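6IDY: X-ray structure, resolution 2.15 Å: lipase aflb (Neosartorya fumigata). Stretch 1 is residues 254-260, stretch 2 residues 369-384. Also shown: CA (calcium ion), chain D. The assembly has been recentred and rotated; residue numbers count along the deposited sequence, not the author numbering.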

ATOM      1  N   ASP A 254      -9.863  10.336  11.986  1.00 22.18           N
ATOM      2  CA  ASP A 254     -11.131  10.793  11.403  1.00 21.83           C
ATOM      3  C   ASP A 254     -11.471  10.087  10.098  1.00 24.52           C
ATOM      4  O   ASP A 254     -12.644   9.973   9.761  1.00 24.48           O
ATOM      5  CB  ASP A 254     -11.131  12.316  11.200  1.00 23.80           C
ATOM      6  CG  ASP A 254     -11.085  13.124  12.485  1.00 30.49           C
ATOM      7  OD1 ASP A 254     -11.471  12.582  13.546  1.00 31.01           O
ATOM      8  OD2 ASP A 254     -10.678  14.304  12.427  1.00 31.42           O
ATOM      9  N   ASP A 255     -10.455   9.651   9.348  1.00 20.61           N
ATOM     10  CA  ASP A 255     -10.649   8.973   8.070  1.00 20.05           C
ATOM     11  C   ASP A 255      -9.581   7.945   7.829  1.00 23.06           C
ATOM     12  O   ASP A 255      -8.397   8.206   8.050  1.00 22.68           O
ATOM     13  CB  ASP A 255     -10.640   9.980   6.899  1.00 22.06           C
ATOM     14  CG  ASP A 255     -11.909  10.803   6.759  1.00 27.33           C
ATOM     15  OD1 ASP A 255     -12.934  10.243   6.322  1.00 26.11           O
ATOM     16  OD2 ASP A 255     -11.869  12.011   7.074  1.00 29.49           O
ATOM     17  N   PHE A 256     -10.002   6.778   7.350  1.00 18.67           N
ATOM     18  CA  PHE A 256      -9.117   5.698   6.952  1.00 17.18           C
ATOM     19  C   PHE A 256      -9.443   5.444   5.481  1.00 20.81           C
ATOM     20  O   PHE A 256     -10.516   4.939   5.168  1.00 20.10           O
ATOM     21  CB  PHE A 256      -9.315   4.452   7.862  1.00 17.84           C
ATOM     22  CG  PHE A 256      -8.645   3.132   7.498  1.00 18.25           C
ATOM     23  CD1 PHE A 256      -7.586   3.089   6.592  1.00 20.45           C
ATOM     24  CD2 PHE A 256      -9.067   1.939   8.075  1.00 19.26           C
ATOM     25  CE1 PHE A 256      -6.984   1.872   6.253  1.00 20.25           C
ATOM     26  CE2 PHE A 256      -8.460   0.724   7.738  1.00 21.23           C
ATOM     27  CZ  PHE A 256      -7.428   0.698   6.825  1.00 19.03           C
ATOM     28  N   ILE A 257      -8.561   5.898   4.573  1.00 18.41           N
ATOM     29  CA  ILE A 257      -8.724   5.719   3.126  1.00 17.59           C
ATOM     30  C   ILE A 257      -7.866   4.521   2.735  1.00 20.96           C
ATOM     31  O   ILE A 257      -6.649   4.555   2.873  1.00 20.72           O
ATOM     32  CB  ILE A 257      -8.404   7.019   2.324  1.00 20.84           C
ATOM     33  CG1 ILE A 257      -9.305   8.189   2.794  1.00 21.34           C
ATOM     34  CG2 ILE A 257      -8.544   6.780   0.797  1.00 20.99           C
ATOM     35  CD1 ILE A 257      -8.637   9.584   2.747  1.00 23.70           C
ATOM     36  N   ALA A 258      -8.510   3.438   2.318  1.00 18.35           N
ATOM     37  CA  ALA A 258      -7.816   2.198   2.003  1.00 17.84           C
ATOM     38  C   ALA A 258      -7.824   1.870   0.516  1.00 21.04           C
ATOM     39  O   ALA A 258      -8.865   1.539  -0.054  1.00 20.20           O
ATOM     40  CB  ALA A 258      -8.397   1.061   2.827  1.00 18.25           C
ATOM     41  N   ILE A 259      -6.641   1.989  -0.112  1.00 17.82           N
ATOM     42  CA  ILE A 259      -6.428   1.709  -1.538  1.00 16.96           C
ATOM     43  C   ILE A 259      -6.059   0.235  -1.685  1.00 20.39           C
ATOM     44  O   ILE A 259      -5.109  -0.226  -1.044  1.00 19.90           O
ATOM     45  CB  ILE A 259      -5.342   2.647  -2.144  1.00 19.65           C
ATOM     46  CG1 ILE A 259      -5.556   4.149  -1.742  1.00 20.83           C
ATOM     47  CG2 ILE A 259      -5.208   2.460  -3.655  1.00 18.19           C
ATOM     48  CD1 ILE A 259      -6.924   4.847  -2.186  1.00 23.20           C
ATOM     49  N   SER A 260      -6.837  -0.504  -2.512  1.00 17.02           N
ATOM     50  CA  SER A 260      -6.681  -1.945  -2.794  1.00 16.13           C
ATOM     51  C   SER A 260      -6.465  -2.742  -1.497  1.00 20.64           C
ATOM     52  O   SER A 260      -5.483  -3.489  -1.408  1.00 20.11           O
ATOM     53  CB  SER A 260      -5.519  -2.178  -3.766  1.00 16.58           C
ATOM     54  OG  SER A 260      -5.741  -1.511  -4.995  1.00 20.56           O
ATOM     55  N   LEU A 369     -11.013   8.348  -9.711  1.00 23.09           N
ATOM     56  CA  LEU A 369     -12.111   8.139  -8.765  1.00 23.19           C
ATOM     57  C   LEU A 369     -11.547   7.930  -7.352  1.00 26.24           C
ATOM     58  O   LEU A 369     -12.078   8.512  -6.406  1.00 25.29           O
ATOM     59  CB  LEU A 369     -13.026   6.971  -9.195  1.00 23.16           C
ATOM     60  CG  LEU A 369     -14.185   6.598  -8.250  1.00 27.02           C
ATOM     61  CD1 LEU A 369     -15.276   7.682  -8.219  1.00 27.75           C
ATOM     62  CD2 LEU A 369     -14.760   5.234  -8.594  1.00 25.48           C
ATOM     63  N   ALA A 370     -10.435   7.161  -7.225  1.00 22.35           N
ATOM     64  CA  ALA A 370      -9.766   6.932  -5.937  1.00 21.39           C
ATOM     65  C   ALA A 370      -9.382   8.273  -5.288  1.00 23.87           C
ATOM     66  O   ALA A 370      -9.665   8.485  -4.109  1.00 23.52           O
ATOM     67  CB  ALA A 370      -8.531   6.065  -6.126  1.00 21.49           C
ATOM     68  N   TRP A 371      -8.797   9.187  -6.084  1.00 20.81           N
ATOM     69  CA  TRP A 371      -8.395  10.538  -5.672  1.00 21.21           C
ATOM     70  C   TRP A 371      -9.581  11.414  -5.301  1.00 25.68           C
ATOM     71  O   TRP A 371      -9.545  12.055  -4.252  1.00 25.79           O
ATOM     72  CB  TRP A 371      -7.567  11.204  -6.772  1.00 20.47           C
ATOM     73  CG  TRP A 371      -6.131  10.802  -6.712  1.00 21.40           C
ATOM     74  CD1 TRP A 371      -5.605   9.578  -7.019  1.00 23.75           C
ATOM     75  CD2 TRP A 371      -5.043  11.604  -6.240  1.00 21.68           C
ATOM     76  NE1 TRP A 371      -4.250   9.576  -6.785  1.00 23.32           N
ATOM     77  CE2 TRP A 371      -3.874  10.813  -6.321  1.00 25.06           C
ATOM     78  CE3 TRP A 371      -4.937  12.928  -5.768  1.00 23.56           C
ATOM     79  CZ2 TRP A 371      -2.617  11.295  -5.930  1.00 24.30           C
ATOM     80  CZ3 TRP A 371      -3.687  13.410  -5.399  1.00 24.90           C
ATOM     81  CH2 TRP A 371      -2.549  12.595  -5.467  1.00 25.08           C
ATOM     82  N   ALA A 372     -10.638  11.421  -6.142  1.00 21.98           N
ATOM     83  CA  ALA A 372     -11.851  12.201  -5.901  1.00 22.66           C
ATOM     84  C   ALA A 372     -12.544  11.732  -4.613  1.00 27.53           C
ATOM     85  O   ALA A 372     -13.040  12.562  -3.853  1.00 27.76           O
ATOM     86  CB  ALA A 372     -12.792  12.093  -7.090  1.00 23.57           C
ATOM     87  N   LEU A 373     -12.511  10.413  -4.335  1.00 23.15           N
ATOM     88  CA  LEU A 373     -13.086   9.856  -3.112  1.00 22.05           C
ATOM     89  C   LEU A 373     -12.245  10.209  -1.895  1.00 25.36           C
ATOM     90  O   LEU A 373     -12.808  10.494  -0.840  1.00 24.61           O
ATOM     91  CB  LEU A 373     -13.273   8.337  -3.223  1.00 21.19           C
ATOM     92  CG  LEU A 373     -14.442   7.874  -4.092  1.00 25.11           C
ATOM     93  CD1 LEU A 373     -14.234   6.460  -4.533  1.00 24.28           C
ATOM     94  CD2 LEU A 373     -15.797   8.070  -3.388  1.00 23.90           C
ATOM     95  N   ALA A 374     -10.901  10.211  -2.045  1.00 21.73           N
ATOM     96  CA  ALA A 374      -9.981  10.574  -0.964  1.00 21.66           C
ATOM     97  C   ALA A 374     -10.216  12.037  -0.547  1.00 25.36           C
ATOM     98  O   ALA A 374     -10.318  12.317   0.640  1.00 25.24           O
ATOM     99  CB  ALA A 374      -8.538  10.371  -1.408  1.00 22.30           C
ATOM    100  N   VAL A 375     -10.350  12.945  -1.534  1.00 22.54           N
ATOM    101  CA  VAL A 375     -10.592  14.384  -1.359  1.00 22.76           C
ATOM    102  C   VAL A 375     -11.959  14.595  -0.697  1.00 27.96           C
ATOM    103  O   VAL A 375     -12.055  15.329   0.288  1.00 28.94           O
ATOM    104  CB  VAL A 375     -10.434  15.157  -2.702  1.00 25.73           C
ATOM    105  CG1 VAL A 375     -10.915  16.605  -2.592  1.00 26.54           C
ATOM    106  CG2 VAL A 375      -8.995  15.111  -3.184  1.00 25.00           C
ATOM    107  N   ASP A 376     -12.994  13.910  -1.205  1.00 23.70           N
ATOM    108  CA  ASP A 376     -14.343  13.983  -0.647  1.00 23.37           C
ATOM    109  C   ASP A 376     -14.392  13.469   0.809  1.00 27.75           C
ATOM    110  O   ASP A 376     -15.068  14.083   1.635  1.00 29.22           O
ATOM    111  CB  ASP A 376     -15.346  13.246  -1.546  1.00 24.44           C
ATOM    112  CG  ASP A 376     -16.750  13.261  -1.001  1.00 30.13           C
ATOM    113  OD1 ASP A 376     -17.468  14.262  -1.235  1.00 30.87           O
ATOM    114  OD2 ASP A 376     -17.122  12.294  -0.320  1.00 29.71           O
ATOM    115  N   ALA A 377     -13.666  12.372   1.121  1.00 22.67           N
ATOM    116  CA  ALA A 377     -13.592  11.795   2.472  1.00 22.05           C
ATOM    117  C   ALA A 377     -12.986  12.782   3.468  1.00 26.18           C
ATOM    118  O   ALA A 377     -13.494  12.923   4.579  1.00 25.29           O
ATOM    119  CB  ALA A 377     -12.762  10.520   2.455  1.00 21.95           C
ATOM    120  N   LEU A 378     -11.897  13.454   3.065  1.00 23.54           N
ATOM    121  CA  LEU A 378     -11.180  14.416   3.898  1.00 23.92           C
ATOM    122  C   LEU A 378     -11.934  15.727   4.122  1.00 29.60           C
ATOM    123  O   LEU A 378     -11.673  16.401   5.117  1.00 30.66           O
ATOM    124  CB  LEU A 378      -9.784  14.685   3.316  1.00 24.10           C
ATOM    125  CG  LEU A 378      -8.820  13.496   3.332  1.00 28.61           C
ATOM    126  CD1 LEU A 378      -7.630  13.752   2.449  1.00 28.68           C
ATOM    127  CD2 LEU A 378      -8.379  13.158   4.746  1.00 31.97           C
ATOM    128  N   SER A 379     -12.866  16.084   3.220  1.00 26.44           N
ATOM    129  CA  SER A 379     -13.625  17.335   3.311  1.00 27.79           C
ATOM    130  C   SER A 379     -15.008  17.196   3.962  1.00 32.37           C
ATOM    131  O   SER A 379     -15.664  18.206   4.212  1.00 32.36           O
ATOM    132  CB  SER A 379     -13.737  17.991   1.938  1.00 31.57           C
ATOM    133  OG  SER A 379     -14.380  17.138   1.005  1.00 40.86           O
ATOM    134  N   HIS A 380     -15.442  15.963   4.264  1.00 29.06           N
ATOM    135  CA  HIS A 380     -16.750  15.724   4.874  1.00 29.13           C
ATOM    136  C   HIS A 380     -16.659  14.792   6.069  1.00 32.41           C
ATOM    137  O   HIS A 380     -15.796  13.913   6.092  1.00 29.79           O
ATOM    138  CB  HIS A 380     -17.707  15.093   3.843  1.00 29.52           C
ATOM    139  CG  HIS A 380     -17.991  15.956   2.656  1.00 33.48           C
ATOM    140  ND1 HIS A 380     -17.166  15.948   1.546  1.00 34.94           N
ATOM    141  CD2 HIS A 380     -19.007  16.824   2.440  1.00 35.79           C
ATOM    142  CE1 HIS A 380     -17.698  16.814   0.699  1.00 35.06           C
ATOM    143  NE2 HIS A 380     -18.804  17.367   1.195  1.00 36.02           N
ATOM    144  N   ASP A 381     -17.605  14.934   7.035  1.00 29.47           N
ATOM    145  CA  ASP A 381     -17.713  14.012   8.167  1.00 28.26           C
ATOM    146  C   ASP A 381     -18.100  12.666   7.545  1.00 29.50           C
ATOM    147  O   ASP A 381     -18.839  12.634   6.555  1.00 29.15           O
ATOM    148  CB  ASP A 381     -18.801  14.460   9.167  1.00 31.14           C
ATOM    149  CG  ASP A 381     -18.523  15.753   9.926  1.00 44.60           C
ATOM    150  OD1 ASP A 381     -17.329  16.084  10.135  1.00 44.35           O
ATOM    151  OD2 ASP A 381     -19.499  16.419  10.333  1.00 53.80           O
ATOM    152  N   GLY A 382     -17.545  11.589   8.075  1.00 23.90           N
ATOM    153  CA  GLY A 382     -17.785  10.264   7.530  1.00 22.72           C
ATOM    154  C   GLY A 382     -16.892   9.948   6.340  1.00 26.18           C
ATOM    155  O   GLY A 382     -15.962  10.705   6.028  1.00 25.01           O
ATOM    156  N   PRO A 383     -17.156   8.818   5.646  1.00 22.08           N
ATOM    157  CA  PRO A 383     -16.294   8.430   4.512  1.00 21.15           C
ATOM    158  C   PRO A 383     -16.569   9.176   3.203  1.00 26.20           C
ATOM    159  O   PRO A 383     -17.477  10.008   3.127  1.00 27.25           O
ATOM    160  CB  PRO A 383     -16.603   6.933   4.363  1.00 21.88           C
ATOM    161  CG  PRO A 383     -18.049   6.828   4.762  1.00 26.72           C
ATOM    162  CD  PRO A 383     -18.228   7.821   5.879  1.00 23.19           C
ATOM    163  N   GLY A 384     -15.788   8.849   2.176  1.00 22.69           N
ATOM    164  CA  GLY A 384     -15.961   9.372   0.825  1.00 22.46           C
ATOM    165  C   GLY A 384     -17.277   8.871   0.272  1.00 25.36           C
ATOM    166  O   GLY A 384     -17.664   7.739   0.552  1.00 24.15           O
TER
HETATM  167 CA    CA D 501     -14.257  12.289   6.563  1.00 25.93          CA
HETATM  168  O   HOH W   1     -14.544  11.675   8.868  1.00 26.23           O
HETATM  169  O   HOH W   2     -13.517  14.304   7.525  1.00 27.62           O

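How do the two backbones lie against each other? The strand 255-259 and the helix that includes A370 to L378 run almost exactly antiparallel, at 173° between their N-to-C directions, with their axes 9.1 Å apart at closest approach. At that spacing the side chains fill the gap, and no hydrogen bond crosses directly between the stretches. The register follows from the opposed directions: I259 lies nearest A370, I257 nearest A374, and D255 nearest P383, in the loop beyond the helix. Along the strand the alternation is plain, since D255 and I257 point toward the helix while F256 and A258 make no contact with it.

What fills the space between strand and helix? The isoleucines of the strand meet alanines and a leucine on the helix. I257 is the hub: its CG2 lies 4.2 Å from CB of A374, its CG1 4.2 Å from CB of A377, and its CD1 4.0 Å from CG of L378. The CA-to-CB bond of L378 points sideways, but the end of its side chain comes nearer the strand. I259 behaves similarly, and its CD1 reaches to 4.4 Å from CB of A370, a van der Waals contact.

What joins the polar end of the contact? A calcium ion does, drawing ligands from both stretches. D255 binds it through both carboxylate oxygens, with OD1 and OD2 each 2.5 Å from the metal. Stretch 2 supplies three backbone carbonyls: O of A377 at 2.2 Å from the ion, O of H380 at 2.3 Å and O of G382 at 2.4 Å. Two waters, each with its oxygen 2.4 Å from the ion, bring the ligand atoms to seven. Shared binding to the ion brings these oxygens close, and with no proton between them they form no hydrogen bond: OD2 of D255 is 3.1 Å from O of A377, and OD1 of D255 is 3.1 Å from O of G382. The calcium's positive charge offsets the repulsion between these oxygens.

What else supports the metal site? Water 1, besides binding calcium, donates a hydrogen bond from its oxygen to O of D254 at 2.7 Å and accepts a weak one from N of G382 at 3.1 Å, thus bridging the stretches. Within stretch 2, ND1 of H380 donates to O of D376 at 2.8 Å, tying the H380 side chain back to the helix while its own carbonyl binds the ion. G382 has a positive phi, which favours glycine, and an ideal CB there would lie 2.8 Å from CD of P383, a clash.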